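Local atomic coordinates of putative succinylglutamate desuccinylase / aspartoacylase (Shewanella amazonensis, PDB entry 3FMC), a protein that probably hydrolyses ester or amide bonds as a zinc-dependent member of the succinylglutamate desuccinylase/aspartoacylase family. Residues 337-342 with 361-366. Sequence-based numbering, arbitrary orientation. Where two conformers were deposited one is given.
Sequences LPEDGV and VMTKVF
Glu-339 turns CG anti to its backbone N (chi1 -174°) and runs on extended, while Lys-364 bends at its last torsion (chi4 37°), which brings NZ to 2.6 Å from Glu-339 OE2. This salt bridge, described for one of two Glu-339 conformers, joins side chains crossing at about a right angle. It flanks an antiparallel strand pairing between strands 341-346 and 357-363. The hydrogen-bonded pair Val-342 and Met-362, a selenomethionine, is the evidence: Val-342 N reaches Met-362 O at 2.7 Å, in the carbonyl plane, and Met-362 N meets Val-342 O at 2.9 Å from above the plane of the Val-342 carbonyl. Leu-337 and Val-361 approach tip to tip, Leu-337 CD1 lying 3.5 Å from Val-361 CG2, although Leu-337 too has a second conformer. Trp-146 of the second subunit packs on both residues. An alanine in place of Val-361 would probably leave Leu-337 CD1 and CD2 without their methyl partners and freer to turn beside that tryptophan. Thr-363 OG1 is hydrogen-bonded to Asn-289 O and also accepts from a water, 2.8 Å away, that donates to Glu-339 OE1. A second water accepts from Lys-364 N at 2.9 Å and donates to Glu-339 OE2 at 3.2 Å.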
loop_
_atom_site.group_PDB
_atom_site.type_symbol
_atom_site.label_atom_id
_atom_site.label_comp_id
_atom_site.label_asym_id
_atom_site.label_seq_id
_atom_site.Cartn_x
_atom_site.Cartn_y
_atom_site.Cartn_z
ATOM N N LEU C 337 -15.166 11.873 25.502
ATOM C CA LEU C 337 -15.122 10.482 25.973
ATOM C C LEU C 337 -16.370 10.203 26.794
ATOM O O LEU C 337 -16.866 11.077 27.506
ATOM C CB LEU C 337 -13.909 10.124 26.829
ATOM C CG LEU C 337 -12.569 9.744 26.196
ATOM C CD1 LEU C 337 -11.881 8.880 27.236
ATOM C CD2 LEU C 337 -12.671 8.968 24.909
ATOM N N PRO C 338 -16.883 8.988 26.671
ATOM C CA PRO C 338 -18.077 8.538 27.371
ATOM C C PRO C 338 -17.889 8.322 28.855
ATOM O O PRO C 338 -18.852 8.338 29.604
ATOM C CB PRO C 338 -18.368 7.186 26.722
ATOM C CG PRO C 338 -17.621 7.211 25.457
ATOM C CD PRO C 338 -16.408 7.957 25.748
ATOM N N GLU C 339 -16.647 8.119 29.277
ATOM C CA GLU C 339 -16.365 7.831 30.665
ATOM C C GLU C 339 -15.031 8.442 31.045
ATOM O O GLU C 339 -14.177 8.653 30.183
ATOM C CB GLU C 339 -16.333 6.307 30.846
ATOM C CG GLU C 339 -16.192 5.832 32.274
ATOM C CD GLU C 339 -16.214 4.328 32.405
ATOM O OE1 GLU C 339 -16.349 3.626 31.380
ATOM O OE2 GLU C 339 -16.105 3.848 33.544
ATOM N N ASP C 340 -14.858 8.730 32.334
ATOM C CA ASP C 340 -13.591 9.233 32.854
ATOM C C ASP C 340 -12.550 8.132 32.600
ATOM O O ASP C 340 -12.837 6.940 32.713
ATOM C CB ASP C 340 -13.631 9.434 34.354
ATOM C CG ASP C 340 -14.606 10.539 34.806
ATOM O OD1 ASP C 340 -15.237 11.232 33.971
ATOM O OD2 ASP C 340 -14.715 10.650 36.035
ATOM N N GLY C 341 -11.347 8.538 32.258
ATOM C CA GLY C 341 -10.286 7.596 32.011
ATOM C C GLY C 341 -9.029 8.319 31.638
ATOM O O GLY C 341 -8.953 9.566 31.715
ATOM N N VAL C 342 -8.030 7.524 31.246
ATOM C CA VAL C 342 -6.729 8.033 30.823
ATOM C C VAL C 342 -6.452 7.629 29.365
ATOM O O VAL C 342 -6.234 6.459 29.113
ATOM C CB VAL C 342 -5.563 7.458 31.675
ATOM C CG1 VAL C 342 -4.245 8.079 31.222
ATOM C CG2 VAL C 342 -5.748 7.804 33.163
ATOM N N VAL C 361 -8.285 4.108 25.663
ATOM C CA VAL C 361 -8.435 4.759 26.949
ATOM C C VAL C 361 -8.549 3.780 28.101
ATOM O O VAL C 361 -9.367 2.868 28.067
ATOM C CB VAL C 361 -9.735 5.640 26.917
ATOM C CG1 VAL C 361 -9.925 6.397 28.246
ATOM C CG2 VAL C 361 -9.679 6.592 25.738
HETATM N N MSE C 362 -7.691 3.922 29.132
HETATM C CA MSE C 362 -7.853 3.099 30.329
HETATM C C MSE C 362 -8.936 3.742 31.178
HETATM O O MSE C 362 -8.923 4.966 31.383
HETATM C CB MSE C 362 -6.555 3.048 31.162
HETATM C CG MSE C 362 -5.467 2.383 30.429
HETATM SE SE MSE C 362 -3.892 2.151 31.592
HETATM C CE MSE C 362 -2.665 1.399 30.293
ATOM N N THR C 363 -9.894 2.938 31.590
ATOM C CA THR C 363 -10.961 3.370 32.452
ATOM C C THR C 363 -10.854 2.550 33.763
ATOM O O THR C 363 -10.146 1.508 33.843
ATOM C CB THR C 363 -12.351 3.143 31.808
ATOM O OG1 THR C 363 -12.611 1.738 31.685
ATOM C CG2 THR C 363 -12.414 3.840 30.444
ATOM N N LYS C 364 -11.567 3.020 34.792
ATOM C CA LYS C 364 -11.574 2.320 36.109
ATOM C C LYS C 364 -10.111 2.113 36.583
ATOM O O LYS C 364 -9.716 1.055 37.091
ATOM C CB LYS C 364 -12.366 1.036 36.032
ATOM C CG LYS C 364 -13.853 1.312 35.635
ATOM C CD LYS C 364 -14.543 0.011 35.302
ATOM C CE LYS C 364 -16.059 0.166 35.132
ATOM N NZ LYS C 364 -16.349 1.444 34.472
ATOM N N VAL C 365 -9.361 3.187 36.460
ATOM C CA VAL C 365 -7.945 3.212 36.798
ATOM C C VAL C 365 -7.728 3.359 38.298
ATOM O O VAL C 365 -8.474 4.070 38.982
ATOM C CB VAL C 365 -7.255 4.355 36.032
ATOM C CG1 VAL C 365 -5.813 4.534 36.500
ATOM C CG2 VAL C 365 -7.340 4.092 34.489
ATOM N N PHE C 366 -6.713 2.678 38.820
ATOM C CA PHE C 366 -6.380 2.817 40.223
ATOM C C PHE C 366 -4.894 2.856 40.417
ATOM O O PHE C 366 -4.132 2.419 39.556
ATOM C CB PHE C 366 -6.973 1.660 40.986
ATOM C CG PHE C 366 -6.553 0.350 40.486
ATOM C CD1 PHE C 366 -5.465 -0.324 41.064
ATOM C CD2 PHE C 366 -7.287 -0.304 39.480
ATOM C CE1 PHE C 366 -5.113 -1.609 40.606
ATOM C CE2 PHE C 366 -6.913 -1.591 39.009
ATOM C CZ PHE C 366 -5.827 -2.231 39.591
HETATM O O HOH W 1 -15.185 1.127 30.769
HETATM O O HOH W 2 -13.361 5.220 34.487
#